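Local atomic coordinates of ribonucleoside-diphosphate reductase subunit beta (Clostridium botulinum, PDB entry 6ZJK), a protein that serves as the diiron R2 (beta) subunit of a ribonucleotide reductase, which converts ribonucleoside diphosphates to deoxyribonucleotides. Residues S108-N113 and I202-Y207; E138-S143 and N235-T240. All blocks are in the same frame, centred on the assembly; numbering follows the deposited sequence.

Contact 1. Residues S108-N113 and I202-Y207; sequences SVQSEN and ILEGIY. With FE (Fe (III) ion), chain G.
Beside the diiron centre of the R2 helical bundle, helices 90-118 and 190-220 meet through Q110 on one side and L203 and E204 on the other. E204 is an iron ligand: its OE2 lies 2.1 Å from the iron of chain G, and E137, E238 and H241 also bind that metal. With its chain extended beyond CG, E204 carries the carboxylate from its helix to the iron. The amide of Q110 comes up to the same oxygen, NE2 standing 3.3 Å from E204 OE2; the N-H···O angle of 135° makes this a weak hydrogen bond, and amide and carboxylate planes are turned 62° apart. A bend at chi2 (-61°) brings the Q110 amide round beside L203, whose CD1 touches Q110 OE1 at 3.6 Å and whose CD2 lies 4.0 Å from Q110 CD. Leucine suits this place because its two methyls pack against the amide without competing for its polar atoms. Those have firmer partners, OE1 with the hydroxyl of Y181 and NE2 with N200 OD1. Glutamine thus serves as a neutral second-shell group, and its N-H may slightly temper the negative charge on an oxygen that is mainly engaged by iron.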
loop_
_atom_site.group_PDB
_atom_site.type_symbol
_atom_site.label_atom_id
_atom_site.label_comp_id
_atom_site.label_asym_id
_atom_site.label_seq_id
_atom_site.Cartn_x
_atom_site.Cartn_y
_atom_site.Cartn_z
ATOM N N SER A 108 -11.775 -3.809 4.795
ATOM C CA SER A 108 -10.840 -4.178 5.798
ATOM C C SER A 108 -10.171 -5.472 5.437
ATOM O O SER A 108 -9.017 -5.578 5.552
ATOM C CB SER A 108 -11.476 -4.238 7.190
ATOM O OG SER A 108 -11.768 -2.966 7.664
ATOM N N VAL A 109 -10.908 -6.461 4.982
ATOM C CA VAL A 109 -10.276 -7.705 4.624
ATOM C C VAL A 109 -9.463 -7.587 3.335
ATOM O O VAL A 109 -8.549 -8.273 3.167
ATOM C CB VAL A 109 -11.177 -8.919 4.526
ATOM C CG1 VAL A 109 -11.775 -9.280 5.833
ATOM C CG2 VAL A 109 -12.222 -8.739 3.503
ATOM N N GLN A 110 -9.827 -6.686 2.461
ATOM C CA GLN A 110 -9.087 -6.449 1.260
ATOM C C GLN A 110 -7.739 -5.889 1.691
ATOM O O GLN A 110 -6.748 -6.342 1.253
ATOM C CB GLN A 110 -9.794 -5.474 0.363
ATOM C CG GLN A 110 -10.969 -6.019 -0.397
ATOM C CD GLN A 110 -10.622 -7.122 -1.318
ATOM O OE1 GLN A 110 -10.528 -8.246 -0.927
ATOM N NE2 GLN A 110 -10.421 -6.790 -2.557
ATOM N N SER A 111 -7.704 -4.955 2.627
ATOM C CA SER A 111 -6.472 -4.358 3.139
ATOM C C SER A 111 -5.529 -5.345 3.801
ATOM O O SER A 111 -4.363 -5.161 3.804
ATOM C CB SER A 111 -6.766 -3.254 4.124
ATOM O OG SER A 111 -7.406 -2.194 3.555
ATOM N N GLU A 112 -6.058 -6.389 4.380
ATOM C CA GLU A 112 -5.286 -7.388 4.975
ATOM C C GLU A 112 -4.897 -8.489 4.036
ATOM O O GLU A 112 -3.874 -9.048 4.205
ATOM C CB GLU A 112 -6.074 -8.025 6.083
ATOM C CG GLU A 112 -6.249 -7.164 7.288
ATOM C CD GLU A 112 -5.020 -7.070 8.113
ATOM O OE1 GLU A 112 -4.888 -6.066 8.775
ATOM O OE2 GLU A 112 -4.221 -7.998 8.109
ATOM N N ASN A 113 -5.725 -8.828 3.075
ATOM C CA ASN A 113 -5.429 -9.926 2.189
ATOM C C ASN A 113 -4.579 -9.626 0.960
ATOM O O ASN A 113 -3.841 -10.447 0.561
ATOM C CB ASN A 113 -6.695 -10.578 1.710
ATOM C CG ASN A 113 -6.451 -11.855 0.996
ATOM O OD1 ASN A 113 -5.868 -12.759 1.539
ATOM N ND2 ASN A 113 -6.908 -11.941 -0.203
ATOM N N ILE A 202 -14.984 -11.476 -7.547
ATOM C CA ILE A 202 -16.385 -11.493 -7.180
ATOM C C ILE A 202 -16.715 -10.380 -6.194
ATOM O O ILE A 202 -17.591 -9.632 -6.421
ATOM C CB ILE A 202 -16.779 -12.837 -6.611
ATOM C CG1 ILE A 202 -16.838 -13.859 -7.719
ATOM C CG2 ILE A 202 -18.107 -12.741 -5.920
ATOM C CD1 ILE A 202 -16.754 -15.262 -7.251
ATOM N N LEU A 203 -15.904 -10.257 -5.166
ATOM C CA LEU A 203 -16.073 -9.254 -4.130
ATOM C C LEU A 203 -16.206 -7.876 -4.671
ATOM O O LEU A 203 -17.111 -7.218 -4.383
ATOM C CB LEU A 203 -14.969 -9.344 -3.115
ATOM C CG LEU A 203 -14.901 -8.307 -1.994
ATOM C CD1 LEU A 203 -14.081 -8.814 -0.858
ATOM C CD2 LEU A 203 -14.448 -6.958 -2.406
ATOM N N GLU A 204 -15.329 -7.499 -5.548
ATOM C CA GLU A 204 -15.322 -6.200 -6.147
ATOM C C GLU A 204 -16.314 -5.950 -7.232
ATOM O O GLU A 204 -16.810 -4.892 -7.350
ATOM C CB GLU A 204 -13.945 -5.994 -6.708
ATOM C CG GLU A 204 -12.908 -6.237 -5.637
ATOM C CD GLU A 204 -11.632 -5.472 -5.798
ATOM O OE1 GLU A 204 -10.971 -5.744 -6.767
ATOM O OE2 GLU A 204 -11.307 -4.644 -4.941
ATOM N N GLY A 205 -16.560 -6.940 -8.059
ATOM C CA GLY A 205 -17.472 -6.768 -9.169
ATOM C C GLY A 205 -18.915 -7.071 -8.859
ATOM O O GLY A 205 -19.784 -6.786 -9.691
ATOM N N ILE A 206 -19.202 -7.649 -7.687
ATOM C CA ILE A 206 -20.576 -8.017 -7.341
ATOM C C ILE A 206 -21.002 -7.403 -6.003
ATOM O O ILE A 206 -21.988 -6.658 -5.948
ATOM C CB ILE A 206 -20.747 -9.541 -7.310
ATOM C CG1 ILE A 206 -20.408 -10.143 -8.690
ATOM C CG2 ILE A 206 -22.191 -9.913 -6.903
ATOM C CD1 ILE A 206 -21.315 -9.666 -9.818
ATOM N N TYR A 207 -20.265 -7.696 -4.920
ATOM C CA TYR A 207 -20.725 -7.270 -3.593
ATOM C C TYR A 207 -20.742 -5.751 -3.485
ATOM O O TYR A 207 -21.729 -5.173 -3.028
ATOM C CB TYR A 207 -19.856 -7.873 -2.476
ATOM C CG TYR A 207 -19.773 -9.392 -2.473
ATOM C CD1 TYR A 207 -20.767 -10.168 -3.055
ATOM C CD2 TYR A 207 -18.683 -10.047 -1.906
ATOM C CE1 TYR A 207 -20.682 -11.558 -3.063
ATOM C CE2 TYR A 207 -18.591 -11.437 -1.909
ATOM C CZ TYR A 207 -19.592 -12.185 -2.492
ATOM O OH TYR A 207 -19.521 -13.564 -2.505
HETATM FE FE FE G . -11.637 -2.606 -4.373
HETATM O O HOH W 1 -12.413 -0.591 -4.342
#

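Contact 2. Residues E138-S143 and N235-T240; sequences EIHAQS and NRDEVT. With FE (Fe (III) ion), chain H; FE (Fe (III) ion), chain G.
Helices 124-151 and 225-255 stay well separated at this level, the nearest backbone pair being H140 and D237 with 9.4 Å between their CA atoms, and the side chains of these two residues alone meet across the interval between the segments. H140 uses both ring nitrogens: ND1 binds the iron of chain H at 2.4 Å, while NE2 donates a hydrogen bond to D237 OD2 at 2.9 Å with an N-H···O angle of 149°. OD2 stands at the ring edge, slightly tilted out of the imidazole plane, and accepts the N-H on its anti lone pair; ring and carboxylate planes are 25° apart. Held at both nitrogens, the ring has its rotation fixed, and the carboxylate probably makes the histidine a more electron-rich ligand. Aspartate, short and anionic, suits this second-shell place, and its OD2 also accepts a bond from W71 NE1. The longer E238 can reach metal: its CG lies anti to the backbone N (chi1 -162°) and the chain bends at chi2, placing OE2 2.5 Å from the iron of chain G. Water 1 bridges the metals, 2.4 Å from the iron of chain H and 2.2 Å from that of chain G. Around this buried site, D107 and E137 complete the protein ligands of the H140 iron, F208 of helix 190-220 packs on E238, and S111 of helix 90-118 touches E138, which faces the second subunit.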
loop_
_atom_site.group_PDB
_atom_site.type_symbol
_atom_site.label_atom_id
_atom_site.label_comp_id
_atom_site.label_asym_id
_atom_site.label_seq_id
_atom_site.Cartn_x
_atom_site.Cartn_y
_atom_site.Cartn_z
ATOM N N GLU A 138 -7.563 1.211 1.979
ATOM C CA GLU A 138 -7.459 1.908 3.259
ATOM C C GLU A 138 -8.208 3.235 3.227
ATOM O O GLU A 138 -8.840 3.629 4.220
ATOM C CB GLU A 138 -5.998 2.127 3.652
ATOM C CG GLU A 138 -5.185 0.857 3.887
ATOM C CD GLU A 138 -5.461 0.195 5.225
ATOM O OE1 GLU A 138 -6.340 0.672 5.979
ATOM O OE2 GLU A 138 -4.779 -0.804 5.541
ATOM N N ILE A 139 -8.134 3.949 2.103
ATOM C CA ILE A 139 -8.866 5.209 1.986
ATOM C C ILE A 139 -10.380 4.976 1.997
ATOM O O ILE A 139 -11.142 5.773 2.574
ATOM C CB ILE A 139 -8.382 5.980 0.749
ATOM C CG1 ILE A 139 -6.941 6.456 1.003
ATOM C CG2 ILE A 139 -9.279 7.167 0.431
ATOM C CD1 ILE A 139 -6.465 7.472 -0.006
ATOM N N HIS A 140 -10.811 3.864 1.467
ATOM C CA HIS A 140 -12.220 3.530 1.397
ATOM C C HIS A 140 -12.741 3.288 2.787
ATOM O O HIS A 140 -13.700 3.826 3.174
ATOM C CB HIS A 140 -12.485 2.333 0.487
ATOM C CG HIS A 140 -12.232 2.610 -0.963
ATOM N ND1 HIS A 140 -12.105 1.621 -1.908
ATOM C CD2 HIS A 140 -12.016 3.770 -1.603
ATOM C CE1 HIS A 140 -11.834 2.182 -3.059
ATOM N NE2 HIS A 140 -11.779 3.477 -2.901
ATOM N N ALA A 141 -12.030 2.488 3.512
ATOM C CA ALA A 141 -12.420 2.157 4.875
ATOM C C ALA A 141 -12.487 3.401 5.748
ATOM O O ALA A 141 -13.382 3.529 6.598
ATOM C CB ALA A 141 -11.457 1.123 5.458
ATOM N N GLN A 142 -11.609 4.361 5.557
ATOM C CA GLN A 142 -11.589 5.579 6.330
ATOM C C GLN A 142 -12.710 6.496 6.013
ATOM O O GLN A 142 -13.180 7.193 6.852
ATOM C CB GLN A 142 -10.296 6.341 6.129
ATOM C CG GLN A 142 -10.083 7.487 7.068
ATOM C CD GLN A 142 -10.357 8.776 6.450
ATOM O OE1 GLN A 142 -10.143 8.964 5.307
ATOM N NE2 GLN A 142 -10.824 9.669 7.201
ATOM N N SER A 143 -13.086 6.520 4.758
ATOM C CA SER A 143 -14.261 7.236 4.275
ATOM C C SER A 143 -15.492 6.917 5.112
ATOM O O SER A 143 -16.407 7.750 5.197
ATOM C CB SER A 143 -14.539 6.922 2.795
ATOM O OG SER A 143 -15.099 5.625 2.620
ATOM N N ASN A 235 -16.562 4.001 -6.344
ATOM C CA ASN A 235 -16.996 3.276 -7.532
ATOM C C ASN A 235 -15.906 3.449 -8.600
ATOM O O ASN A 235 -15.475 2.521 -9.103
ATOM C CB ASN A 235 -18.327 3.820 -8.012
ATOM C CG ASN A 235 -19.099 2.859 -8.910
ATOM O OD1 ASN A 235 -18.581 1.933 -9.467
ATOM N ND2 ASN A 235 -20.359 3.109 -8.999
ATOM N N ARG A 236 -15.492 4.667 -8.869
ATOM C CA ARG A 236 -14.416 4.939 -9.773
ATOM C C ARG A 236 -13.159 4.088 -9.505
ATOM O O ARG A 236 -12.709 3.417 -10.380
ATOM C CB ARG A 236 -14.108 6.383 -9.805
ATOM C CG ARG A 236 -13.109 6.750 -10.858
ATOM C CD ARG A 236 -12.915 8.219 -10.948
ATOM N NE ARG A 236 -12.184 8.776 -9.833
ATOM C CZ ARG A 236 -11.843 10.035 -9.754
ATOM N NH1 ARG A 236 -12.137 10.830 -10.702
ATOM N NH2 ARG A 236 -11.203 10.502 -8.740
ATOM N N ASP A 237 -12.682 4.027 -8.281
ATOM C CA ASP A 237 -11.572 3.213 -7.961
ATOM C C ASP A 237 -11.919 1.755 -8.218
ATOM O O ASP A 237 -11.155 1.055 -8.733
ATOM C CB ASP A 237 -11.132 3.335 -6.489
ATOM C CG ASP A 237 -10.476 4.665 -6.126
ATOM O OD1 ASP A 237 -10.119 5.479 -6.930
ATOM O OD2 ASP A 237 -10.355 4.902 -4.954
ATOM N N GLU A 238 -13.102 1.299 -7.868
ATOM C CA GLU A 238 -13.478 -0.072 -8.063
ATOM C C GLU A 238 -13.396 -0.565 -9.513
ATOM O O GLU A 238 -13.077 -1.643 -9.751
ATOM C CB GLU A 238 -14.850 -0.332 -7.473
ATOM C CG GLU A 238 -15.167 -1.759 -7.241
ATOM C CD GLU A 238 -14.526 -2.312 -5.993
ATOM O OE1 GLU A 238 -14.981 -2.124 -4.877
ATOM O OE2 GLU A 238 -13.497 -2.890 -6.089
ATOM N N VAL A 239 -13.708 0.270 -10.455
ATOM C CA VAL A 239 -13.587 -0.070 -11.838
ATOM C C VAL A 239 -12.172 -0.472 -12.199
ATOM O O VAL A 239 -11.992 -1.444 -12.820
ATOM C CB VAL A 239 -14.040 1.059 -12.722
ATOM C CG1 VAL A 239 -13.657 0.765 -14.137
ATOM C CG2 VAL A 239 -15.528 1.167 -12.614
ATOM N N THR A 240 -11.189 0.261 -11.709
ATOM C CA THR A 240 -9.801 -0.017 -11.913
ATOM C C THR A 240 -9.392 -1.281 -11.229
ATOM O O THR A 240 -8.614 -1.988 -11.735
ATOM C CB THR A 240 -8.901 1.164 -11.543
ATOM O OG1 THR A 240 -8.816 1.328 -10.141
ATOM C CG2 THR A 240 -9.414 2.376 -12.089
HETATM FE FE FE H . -12.703 -0.664 -1.947
HETATM FE FE FE G . -11.637 -2.606 -4.373
HETATM O O HOH W 1 -12.413 -0.591 -4.342
#

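Overall arrangement
Both contacts are buried in the helical core, their centres 11 Å apart. Contact 1 is the more central, about 4 Å from the chain centre against about 9 Å for contact 2, whose segment 235-240 has an exposed side at V239. Their segments alternate along the chain: helices 90-118 and 124-151 supply the first halves, helices 190-220 and 225-255 the second. They converge on the iron of chain G, where E204 OE2 and E238 OE2 come within 3.0 Å, a closeness of like charges that the shared iron probably makes tolerable. Contact 1 sets a neutral amide beside one ligand, whereas contact 2 links a histidine ligand to a carboxylate by a straighter, shorter hydrogen bond. E112 and E138 both pair with R49 of the second subunit.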